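Local structure of aminotransferase (Streptomyces pactum, 4ZM4) at residues 147-152 / 216-221; 224-229 / 363-368; 249-254 / 274-279. The protein belongs to the class-III aminotransferases, pyridoxal-phosphate-dependent proteins, and forms a two-chain assembly in which residues of both subunits line the cofactor pocket. The protein carries 1 engineered substitution. All coordinates share one frame; numbering follows the deposited sequence.

In the fold
Along the chain, contact 1 comes first: the loop 147-152 after strand 142-146 is met again by 216-221, at the end of strand 212-217, before contact 2 opens at 224-229. Contact 2 closes only when strand 360-365 turns at 363-368; nested within that excursion, contact 3 (249-254 / 274-279) closes the beta-alpha-beta unit of strand 247-251, helix 263-267 and strand 274-277. Contacts 1 and 3 share the seven-strand sheet, where strands 212-217 and 247-251 are neighbours, and both touch P3B; His-151 and Asp-251 join them. Contact 2 ties the loop after strand 212-217 to a three-strand antiparallel sheet, meeting contact 1 through Leu-221 and Ile-227 and contact 3 where Leu-368 packs on Ile-254.

Contact 1: residues 147-152 / 216-221; sequences EGHYHG and IVEPVL. With P3B ((3E,4R,5R)-4,5-dihydroxy-3-{[(Z)-{3-hydroxy-2-methyl-5-[(phosphonooxy)methyl]pyridin-4(1H)-ylidene}methyl]imino}cyclohex-1-ene-1-carboxylic acid), chain H.
The carboxylate oxygen OE2 of Glu-218 is gripped by two donors: Tyr-150 N across the contact, at 2.8 Å in an almost straight bond (171° at the hydrogen), and Asn-223 ND2 just beyond segment 216-221. The site lies where two adjacent parallel strands of the large sheet, 142-146 and 212-217, run out into loops, at the C-terminal ends of the strands, where fold-type I pyridoxal-phosphate enzymes hold the cofactor. Glu-218 has CG anti to its carbonyl carbon (chi1 -72°) and is extended beyond, which carries the carboxylate to the loop backbone; its other oxygen, OE1, is bonded to Ala-222 N.

The backbone of the same residue holds a histidine. Glu-218 N donates to His-149 ND1 at 3.1 Å, lying practically in the ring plane, which, with Leu-221 over one face, would hold the rotation of the ring. Leu-221 CD1 is 3.9 Å from the ring centroid of His-149, while Trp-195 meets this ring edge-to-face.

His-151 and Ile-216 reach toward each other tip to tip. Ile-216 CG1 stands 3.6 Å from the His-151 centroid and only 5° off the normal, a CH-pi contact over the ring centre, and Ile-216 CG2 approaches His-151 CD2 at 3.5 Å. At the ring edge, where ND1 has Asp-251 as its partner, a water next to NE2 donates to Ile-216 O at 2.7 Å.

Beyond the histidines the loop borders P3B: the Tyr-150 ring turns its edge to the ligand, with CE2 3.3 Å from CAJ.

Contact 2: residues 224-229 / 363-368; sequences AGVIPP and NRVGTL
Val-226 and Asn-363 approach closely, with Val-226 O 3.2 Å from Asn-363 CB and the two CA atoms 5.6 Å apart. Asn-363 and Val-365 alternate with Arg-364 along strand 360-365, so both present their side chains to the loop while Arg-364 points away. Val-226 CG1, anti to its backbone N (chi1 170°), meets Val-365 CG2 at 4.0 Å, with Leu-368 CB, on the returning strand, 4.5 Å from the same CG1. The hairpin closes through a type II' turn from Val-365 to Leu-368, for which the positive phi of Gly-366 is suited, and Arg-364 NH1 binds Gly-366 O at 2.9 Å.

Against this buried cluster of Val-226, Val-365 and Leu-368 stands the partly exposed Pro-228, whose CB stays 4.3 Å from Val-365 CG2; Asn-363 too is partly exposed. The two segments meet by van der Waals contact; polar bonding lies around them, as between Val-226 N and Ser-370 OG.

The loop sits against the three-strand antiparallel sheet, with Ile-227, which points away from that sheet's segment, touching Leu-390 of helix 387-393, while Arg-364 makes salt bridges to Glu-339 and Glu-346 of helix 334-355.

Contact 3: residues 249-254 / 274-279; sequences VFDEVI and LTVLSR. Engineered in segment 274-279: Arg-279 (natural residue Lys). With P3B ((3E,4R,5R)-4,5-dihydroxy-3-{[(Z)-{3-hydroxy-2-methyl-5-[(phosphonooxy)methyl]pyridin-4(1H)-ylidene}methyl]imino}cyclohex-1-ene-1-carboxylic acid), chain H.
A bend at chi2 (-77°) of the engineered Arg-279 places one face of its guanidinium against Val-253, whose CG1, anti to the backbone N, sits over the centre of the flat group, 3.5 Å from its plane. Arg-279 NH1 is bonded to Tyr-67 O, and its backbone N, like Ser-278 OG, to Tyr-311 OH of the second subunit; Ser-278 OG also bonds Val-287 O.

They lie at the C-terminal side of two neighbouring parallel strands of a beta-alpha-beta unit, 247-251 and 274-277, whose local axes are 4.8 Å apart and inclined by 15°. The pairing evidence is backbone: Phe-250 N to Leu-274 O at 3.1 Å, Val-276 N to Phe-250 O at 2.9 Å, then a weak bond from Glu-252 N to Val-276 O. Val-249, Asp-251, Leu-274 and Val-276 share one face of the sheet, on which helix 123-138 packs; Val-253 CG2 lies alongside Val-276 CG1 at 3.9 Å.

Asp-251 divides its oxygens. OD1 accepts Val-253 N at 3.1 Å, an Asx turn that would help hold the carboxylate, while OD2 takes the pyridine N-H of P3B, with NAP at 2.6 Å and an angle of 156°, and also bonds His-151 ND1. Such a short bond is consistent with stabilising the proton on the pyridine nitrogen and drawing electrons toward it, as the corresponding aspartate does in fold-type I enzymes.

Contact 1: residues 147-152 / 216-221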
loop_
_atom_site.group_PDB
_atom_site.type_symbol
_atom_site.label_atom_id
_atom_site.label_comp_id
_atom_site.label_asym_id
_atom_site.label_seq_id
_atom_site.Cartn_x
_atom_site.Cartn_y
_atom_site.Cartn_z
ATOM N N GLU B 147 17.276 3.459 16.633
ATOM C CA GLU B 147 18.156 2.899 15.637
ATOM C C GLU B 147 17.897 1.425 15.398
ATOM O O GLU B 147 17.888 0.600 16.332
ATOM C CB GLU B 147 19.617 3.082 16.037
ATOM C CG GLU B 147 20.550 2.766 14.873
ATOM C CD GLU B 147 21.999 2.974 15.212
ATOM O OE1 GLU B 147 22.387 2.639 16.348
ATOM O OE2 GLU B 147 22.739 3.451 14.338
ATOM N N GLY B 148 17.720 1.098 14.117
ATOM C CA GLY B 148 17.413 -0.270 13.672
ATOM C C GLY B 148 15.916 -0.547 13.580
ATOM O O GLY B 148 15.524 -1.529 12.990
ATOM N N HIS B 149 15.097 0.323 14.171
ATOM C CA HIS B 149 13.658 0.162 14.161
ATOM C C HIS B 149 13.131 0.658 12.815
ATOM O O HIS B 149 13.457 1.736 12.378
ATOM C CB HIS B 149 12.989 0.930 15.304
ATOM C CG HIS B 149 13.284 0.360 16.661
ATOM N ND1 HIS B 149 12.311 0.027 17.566
ATOM C CD2 HIS B 149 14.461 0.055 17.260
ATOM C CE1 HIS B 149 12.862 -0.466 18.661
ATOM N NE2 HIS B 149 14.168 -0.460 18.502
ATOM N N TYR B 150 12.352 -0.175 12.148
ATOM C CA TYR B 150 11.936 0.138 10.819
ATOM C C TYR B 150 10.412 0.406 10.844
ATOM O O TYR B 150 9.623 -0.439 11.328
ATOM C CB TYR B 150 12.347 -1.010 9.868
ATOM C CG TYR B 150 11.921 -0.806 8.429
ATOM C CD1 TYR B 150 12.514 0.160 7.628
ATOM C CD2 TYR B 150 10.951 -1.625 7.847
ATOM C CE1 TYR B 150 12.131 0.334 6.310
ATOM C CE2 TYR B 150 10.540 -1.442 6.534
ATOM C CZ TYR B 150 11.133 -0.470 5.782
ATOM O OH TYR B 150 10.717 -0.313 4.489
ATOM N N HIS B 151 10.018 1.522 10.248
ATOM C CA HIS B 151 8.618 1.894 10.177
ATOM C C HIS B 151 8.121 2.140 8.744
ATOM O O HIS B 151 7.169 2.872 8.516
ATOM C CB HIS B 151 8.423 3.098 11.069
ATOM C CG HIS B 151 8.924 2.865 12.456
ATOM N ND1 HIS B 151 8.489 1.803 13.222
ATOM C CD2 HIS B 151 9.851 3.518 13.197
ATOM C CE1 HIS B 151 9.122 1.810 14.377
ATOM N NE2 HIS B 151 9.957 2.841 14.389
ATOM N N GLY B 152 8.723 1.455 7.787
ATOM C CA GLY B 152 8.338 1.573 6.394
ATOM C C GLY B 152 9.175 2.644 5.745
ATOM O O GLY B 152 10.099 3.171 6.357
ATOM N N ILE B 216 7.822 6.839 17.986
ATOM C CA ILE B 216 7.427 5.597 17.342
ATOM C C ILE B 216 8.456 4.514 17.664
ATOM O O ILE B 216 9.667 4.818 17.730
ATOM C CB ILE B 216 7.207 5.760 15.821
ATOM C CG1 ILE B 216 6.669 4.469 15.199
ATOM C CG2 ILE B 216 8.495 6.176 15.120
ATOM C CD1 ILE B 216 5.939 4.661 13.883
ATOM N N VAL B 217 7.981 3.272 17.870
ATOM C CA VAL B 217 8.837 2.218 18.352
ATOM C C VAL B 217 8.310 0.815 18.008
ATOM O O VAL B 217 7.098 0.579 18.018
ATOM C CB VAL B 217 9.008 2.363 19.865
ATOM C CG1 VAL B 217 7.691 2.127 20.558
ATOM C CG2 VAL B 217 10.088 1.413 20.385
ATOM N N GLU B 218 9.218 -0.091 17.653
ATOM C CA GLU B 218 8.926 -1.522 17.594
ATOM C C GLU B 218 9.029 -2.042 19.006
ATOM O O GLU B 218 10.123 -2.142 19.559
ATOM C CB GLU B 218 9.923 -2.287 16.714
ATOM C CG GLU B 218 9.788 -2.043 15.218
ATOM C CD GLU B 218 10.724 -2.922 14.415
ATOM O OE1 GLU B 218 10.752 -4.166 14.655
ATOM O OE2 GLU B 218 11.447 -2.389 13.540
ATOM N N PRO B 219 7.882 -2.402 19.623
ATOM C CA PRO B 219 7.969 -2.737 21.057
ATOM C C PRO B 219 8.922 -3.907 21.304
ATOM O O PRO B 219 9.596 -3.936 22.323
ATOM C CB PRO B 219 6.523 -3.081 21.444
ATOM C CG PRO B 219 5.681 -2.601 20.330
ATOM C CD PRO B 219 6.511 -2.549 19.105
ATOM N N VAL B 220 8.935 -4.870 20.411
ATOM C CA VAL B 220 10.056 -5.805 20.298
ATOM C C VAL B 220 10.735 -5.466 18.980
ATOM O O VAL B 220 10.081 -5.407 17.943
ATOM C CB VAL B 220 9.607 -7.261 20.193
ATOM C CG1 VAL B 220 10.805 -8.167 19.933
ATOM C CG2 VAL B 220 8.906 -7.696 21.446
ATOM N N LEU B 221 12.029 -5.187 19.009
ATOM C CA LEU B 221 12.761 -4.867 17.787
ATOM C C LEU B 221 12.912 -6.161 16.995
ATOM O O LEU B 221 13.685 -7.032 17.396
ATOM C CB LEU B 221 14.135 -4.267 18.096
ATOM C CG LEU B 221 15.084 -4.091 16.886
ATOM C CD1 LEU B 221 14.411 -3.321 15.770
ATOM C CD2 LEU B 221 16.382 -3.404 17.276
HETATM O OAH P3B H . 5.340 -1.192 4.014
HETATM P PBA P3B H . 5.136 -2.632 4.645
HETATM O OAI P3B H . 6.231 -3.447 4.027
HETATM O OAC P3B H . 3.781 -3.249 4.338
HETATM O OAQ P3B H . 5.434 -2.332 6.263
HETATM C CAM P3B H . 6.491 -1.426 6.718
HETATM C CAV P3B H . 6.855 -1.843 7.974
HETATM C CAL P3B H . 6.373 -1.109 9.049
HETATM N NAP P3B H . 6.688 -1.537 10.332
HETATM C CAU P3B H . 7.445 -2.667 10.542
HETATM C CAA P3B H . 7.779 -3.066 11.809
HETATM C CAW P3B H . 7.934 -3.345 9.515
HETATM O OAE P3B H . 8.673 -4.443 9.791
HETATM C CAX P3B H . 7.646 -3.005 8.192
HETATM C CAJ P3B H . 8.201 -3.762 7.101
HETATM N NAO P3B H . 9.149 -4.738 7.305
HETATM C CAT P3B H . 9.772 -5.385 6.270
HETATM C CAK P3B H . 9.677 -5.037 4.893
HETATM C CAS P3B H . 10.386 -5.665 3.875
HETATM C CAR P3B H . 10.213 -5.325 2.521
HETATM O OAD P3B H . 10.765 -5.953 1.603
HETATM O OAB P3B H . 9.585 -4.356 2.170
HETATM C CAN P3B H . 11.050 -6.808 4.094
HETATM C CAY P3B H . 11.121 -7.376 5.520
HETATM O OAF P3B H . 12.485 -7.831 5.604
HETATM C CAZ P3B H . 10.715 -6.388 6.688
HETATM O OAG P3B H . 10.353 -7.002 7.979
HETATM O O HOH W 1 11.563 3.771 16.113
#

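Contact 2: residues 224-229 / 363-368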
loop_
_atom_site.group_PDB
_atom_site.type_symbol
_atom_site.label_atom_id
_atom_site.label_comp_id
_atom_site.label_asym_id
_atom_site.label_seq_id
_atom_site.Cartn_x
_atom_site.Cartn_y
_atom_site.Cartn_z
ATOM N N ALA B 224 15.985 -6.179 13.264
ATOM C CA ALA B 224 17.424 -6.081 13.530
ATOM C C ALA B 224 17.727 -6.951 14.739
ATOM O O ALA B 224 18.057 -6.450 15.833
ATOM C CB ALA B 224 17.835 -4.631 13.795
ATOM N N GLY B 225 17.631 -8.259 14.515
ATOM C CA GLY B 225 17.674 -9.240 15.587
ATOM C C GLY B 225 16.309 -9.153 16.199
ATOM O O GLY B 225 15.493 -8.353 15.768
ATOM N N VAL B 226 16.052 -9.970 17.187
ATOM C CA VAL B 226 14.780 -9.918 17.856
ATOM C C VAL B 226 15.102 -9.461 19.261
ATOM O O VAL B 226 15.053 -10.231 20.200
ATOM C CB VAL B 226 14.082 -11.300 17.834
ATOM C CG1 VAL B 226 12.860 -11.317 18.743
ATOM C CG2 VAL B 226 13.679 -11.642 16.412
ATOM N N ILE B 227 15.443 -8.197 19.398
ATOM C CA ILE B 227 15.830 -7.646 20.690
ATOM C C ILE B 227 14.597 -7.149 21.447
ATOM O O ILE B 227 14.043 -6.087 21.136
ATOM C CB ILE B 227 16.883 -6.517 20.542
ATOM C CG1 ILE B 227 18.071 -7.035 19.727
ATOM C CG2 ILE B 227 17.346 -6.050 21.914
ATOM C CD1 ILE B 227 19.094 -5.977 19.362
ATOM N N PRO B 228 14.190 -7.899 22.472
ATOM C CA PRO B 228 13.097 -7.425 23.280
ATOM C C PRO B 228 13.467 -6.177 24.086
ATOM O O PRO B 228 14.649 -5.822 24.211
ATOM C CB PRO B 228 12.810 -8.607 24.217
ATOM C CG PRO B 228 14.115 -9.303 24.360
ATOM C CD PRO B 228 14.889 -9.043 23.090
ATOM N N PRO B 229 12.461 -5.486 24.612
ATOM C CA PRO B 229 12.793 -4.299 25.384
ATOM C C PRO B 229 13.375 -4.729 26.731
ATOM O O PRO B 229 12.927 -5.726 27.308
ATOM C CB PRO B 229 11.438 -3.620 25.559
ATOM C CG PRO B 229 10.457 -4.752 25.550
ATOM C CD PRO B 229 11.036 -5.833 24.686
ATOM N N ASN B 363 17.823 -15.048 19.875
ATOM C CA ASN B 363 16.803 -14.363 20.668
ATOM C C ASN B 363 15.427 -14.838 20.201
ATOM O O ASN B 363 15.226 -15.052 19.029
ATOM C CB ASN B 363 16.878 -12.835 20.525
ATOM C CG ASN B 363 18.087 -12.208 21.225
ATOM O OD1 ASN B 363 18.715 -11.288 20.676
ATOM N ND2 ASN B 363 18.372 -12.630 22.448
ATOM N N ARG B 364 14.499 -15.004 21.123
ATOM C CA ARG B 364 13.192 -15.440 20.756
ATOM C C ARG B 364 12.083 -14.765 21.572
ATOM O O ARG B 364 12.209 -14.562 22.772
ATOM C CB ARG B 364 13.098 -16.958 20.904
ATOM C CG ARG B 364 11.794 -17.549 20.349
ATOM C CD ARG B 364 11.798 -19.076 20.396
ATOM N NE ARG B 364 11.795 -19.583 21.767
ATOM C CZ ARG B 364 10.728 -19.631 22.564
ATOM N NH1 ARG B 364 9.546 -19.193 22.151
ATOM N NH2 ARG B 364 10.849 -20.131 23.797
ATOM N N VAL B 365 10.996 -14.402 20.900
ATOM C CA VAL B 365 9.790 -13.977 21.562
ATOM C C VAL B 365 8.662 -14.688 20.808
ATOM O O VAL B 365 8.248 -14.249 19.704
ATOM C CB VAL B 365 9.601 -12.440 21.539
ATOM C CG1 VAL B 365 8.357 -12.056 22.315
ATOM C CG2 VAL B 365 10.808 -11.715 22.119
ATOM N N GLY B 366 8.217 -15.810 21.390
ATOM C CA GLY B 366 7.231 -16.653 20.808
ATOM C C GLY B 366 7.794 -17.287 19.558
ATOM O O GLY B 366 8.829 -17.933 19.598
ATOM N N THR B 367 7.114 -17.064 18.434
ATOM C CA THR B 367 7.527 -17.611 17.154
ATOM C C THR B 367 8.380 -16.627 16.344
ATOM O O THR B 367 8.687 -16.872 15.174
ATOM C CB THR B 367 6.277 -18.026 16.345
ATOM O OG1 THR B 367 5.272 -17.001 16.404
ATOM C CG2 THR B 367 5.711 -19.299 16.907
ATOM N N LEU B 368 8.715 -15.498 16.952
ATOM C CA LEU B 368 9.612 -14.497 16.356
ATOM C C LEU B 368 10.979 -14.864 16.909
ATOM O O LEU B 368 11.125 -15.093 18.118
ATOM C CB LEU B 368 9.219 -13.136 16.847
ATOM C CG LEU B 368 8.983 -11.951 15.954
ATOM C CD1 LEU B 368 8.156 -12.280 14.737
ATOM C CD2 LEU B 368 8.285 -10.909 16.788
#

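Contact 3: residues 249-254 / 274-279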
loop_
_atom_site.group_PDB
_atom_site.type_symbol
_atom_site.label_atom_id
_atom_site.label_comp_id
_atom_site.label_asym_id
_atom_site.label_seq_id
_atom_site.Cartn_x
_atom_site.Cartn_y
_atom_site.Cartn_z
ATOM N N VAL B 249 3.483 5.717 19.945
ATOM C CA VAL B 249 3.059 4.896 18.824
ATOM C C VAL B 249 3.806 3.563 18.841
ATOM O O VAL B 249 5.001 3.524 18.606
ATOM C CB VAL B 249 3.288 5.604 17.465
ATOM C CG1 VAL B 249 2.631 4.837 16.348
ATOM C CG2 VAL B 249 2.712 7.030 17.464
ATOM N N PHE B 250 3.086 2.469 19.077
ATOM C CA PHE B 250 3.674 1.144 18.932
ATOM C C PHE B 250 3.447 0.715 17.506
ATOM O O PHE B 250 2.308 0.587 17.042
ATOM C CB PHE B 250 3.028 0.100 19.874
ATOM C CG PHE B 250 3.558 0.111 21.283
ATOM C CD1 PHE B 250 4.473 1.046 21.719
ATOM C CD2 PHE B 250 3.085 -0.807 22.200
ATOM C CE1 PHE B 250 4.929 1.060 23.039
ATOM C CE2 PHE B 250 3.517 -0.798 23.520
ATOM C CZ PHE B 250 4.454 0.135 23.934
ATOM N N ASP B 251 4.540 0.469 16.804
ATOM C CA ASP B 251 4.491 -0.206 15.503
ATOM C C ASP B 251 4.438 -1.687 15.793
ATOM O O ASP B 251 5.454 -2.311 16.004
ATOM C CB ASP B 251 5.715 0.160 14.641
ATOM C CG ASP B 251 5.641 -0.392 13.248
ATOM O OD1 ASP B 251 4.762 -1.228 12.964
ATOM O OD2 ASP B 251 6.492 0.013 12.409
ATOM N N GLU B 252 3.232 -2.249 15.757
ATOM C CA GLU B 252 3.044 -3.676 15.931
ATOM C C GLU B 252 2.779 -4.423 14.621
ATOM O O GLU B 252 2.108 -5.453 14.609
ATOM C CB GLU B 252 1.928 -3.915 16.943
ATOM C CG GLU B 252 2.252 -3.363 18.333
ATOM C CD GLU B 252 1.977 -4.351 19.443
ATOM O OE1 GLU B 252 2.315 -5.540 19.260
ATOM O OE2 GLU B 252 1.400 -3.942 20.481
ATOM N N VAL B 253 3.320 -3.913 13.528
ATOM C CA VAL B 253 3.145 -4.522 12.208
ATOM C C VAL B 253 3.608 -5.964 12.258
ATOM O O VAL B 253 2.928 -6.842 11.751
ATOM C CB VAL B 253 3.919 -3.733 11.105
ATOM C CG1 VAL B 253 4.252 -4.611 9.898
ATOM C CG2 VAL B 253 3.103 -2.537 10.644
ATOM N N ILE B 254 4.713 -6.214 12.949
ATOM C CA ILE B 254 5.207 -7.562 13.135
ATOM C C ILE B 254 4.686 -8.198 14.436
ATOM O O ILE B 254 4.187 -9.334 14.402
ATOM C CB ILE B 254 6.748 -7.596 13.086
ATOM C CG1 ILE B 254 7.201 -7.492 11.626
ATOM C CG2 ILE B 254 7.291 -8.882 13.686
ATOM C CD1 ILE B 254 8.700 -7.313 11.489
ATOM N N LEU B 274 -1.353 5.240 19.995
ATOM C CA LEU B 274 -1.710 4.720 18.680
ATOM C C LEU B 274 -0.984 3.375 18.440
ATOM O O LEU B 274 0.074 3.135 19.039
ATOM C CB LEU B 274 -1.323 5.702 17.605
ATOM C CG LEU B 274 -2.065 7.040 17.590
ATOM C CD1 LEU B 274 -1.419 8.007 16.585
ATOM C CD2 LEU B 274 -3.537 6.834 17.219
ATOM N N THR B 275 -1.603 2.491 17.668
ATOM C CA THR B 275 -1.035 1.182 17.374
ATOM C C THR B 275 -1.117 0.986 15.890
ATOM O O THR B 275 -2.140 1.305 15.304
ATOM C CB THR B 275 -1.807 0.041 18.070
ATOM O OG1 THR B 275 -1.663 0.149 19.507
ATOM C CG2 THR B 275 -1.296 -1.328 17.643
ATOM N N VAL B 276 -0.033 0.561 15.262
ATOM C CA VAL B 276 -0.079 0.207 13.844
ATOM C C VAL B 276 -0.077 -1.316 13.711
ATOM O O VAL B 276 0.724 -2.016 14.373
ATOM C CB VAL B 276 1.141 0.762 13.066
ATOM C CG1 VAL B 276 0.967 0.545 11.565
ATOM C CG2 VAL B 276 1.355 2.240 13.364
ATOM N N LEU B 277 -0.940 -1.830 12.832
ATOM C CA LEU B 277 -1.100 -3.282 12.612
ATOM C C LEU B 277 -1.052 -3.638 11.148
ATOM O O LEU B 277 -1.424 -2.810 10.291
ATOM C CB LEU B 277 -2.435 -3.733 13.177
ATOM C CG LEU B 277 -2.709 -3.443 14.654
ATOM C CD1 LEU B 277 -4.198 -3.655 14.943
ATOM C CD2 LEU B 277 -1.864 -4.295 15.557
ATOM N N SER B 278 -0.610 -4.860 10.850
ATOM C CA SER B 278 -0.620 -5.424 9.490
ATOM C C SER B 278 -0.304 -6.934 9.586
ATOM O O SER B 278 -0.528 -7.543 10.614
ATOM C CB SER B 278 0.379 -4.703 8.593
ATOM O OG SER B 278 0.290 -5.104 7.245
ATOM N N ARG B 279 0.188 -7.543 8.525
ATOM C CA ARG B 279 0.824 -8.880 8.573
ATOM C C ARG B 279 -0.103 -9.995 9.009
ATOM O O ARG B 279 -0.844 -10.503 8.186
ATOM C CB ARG B 279 2.084 -8.877 9.432
ATOM C CG ARG B 279 3.100 -7.866 9.000
ATOM C CD ARG B 279 3.897 -8.268 7.785
ATOM N NE ARG B 279 4.413 -7.039 7.203
ATOM C CZ ARG B 279 5.663 -6.586 7.269
ATOM N NH1 ARG B 279 6.651 -7.249 7.881
ATOM N NH2 ARG B 279 5.917 -5.425 6.681
HETATM O OAH P3B H . 5.340 -1.192 4.014
HETATM P PBA P3B H . 5.136 -2.632 4.645
HETATM O OAI P3B H . 6.231 -3.447 4.027
HETATM O OAC P3B H . 3.781 -3.249 4.338
HETATM O OAQ P3B H . 5.434 -2.332 6.263
HETATM C CAM P3B H . 6.491 -1.426 6.718
HETATM C CAV P3B H . 6.855 -1.843 7.974
HETATM C CAL P3B H . 6.373 -1.109 9.049
HETATM N NAP P3B H . 6.688 -1.537 10.332
HETATM C CAU P3B H . 7.445 -2.667 10.542
HETATM C CAA P3B H . 7.779 -3.066 11.809
HETATM C CAW P3B H . 7.934 -3.345 9.515
HETATM O OAE P3B H . 8.673 -4.443 9.791
HETATM C CAX P3B H . 7.646 -3.005 8.192
HETATM C CAJ P3B H . 8.201 -3.762 7.101
HETATM N NAO P3B H . 9.149 -4.738 7.305
HETATM C CAT P3B H . 9.772 -5.385 6.270
HETATM C CAK P3B H . 9.677 -5.037 4.893
HETATM C CAS P3B H . 10.386 -5.665 3.875
HETATM C CAR P3B H . 10.213 -5.325 2.521
HETATM O OAD P3B H . 10.765 -5.953 1.603
HETATM O OAB P3B H . 9.585 -4.356 2.170
HETATM C CAN P3B H . 11.050 -6.808 4.094
HETATM C CAY P3B H . 11.121 -7.376 5.520
HETATM O OAF P3B H . 12.485 -7.831 5.604
HETATM C CAZ P3B H . 10.715 -6.388 6.688
HETATM O OAG P3B H . 10.353 -7.002 7.979
HETATM O O HOH W 2 -0.190 -6.590 13.225
#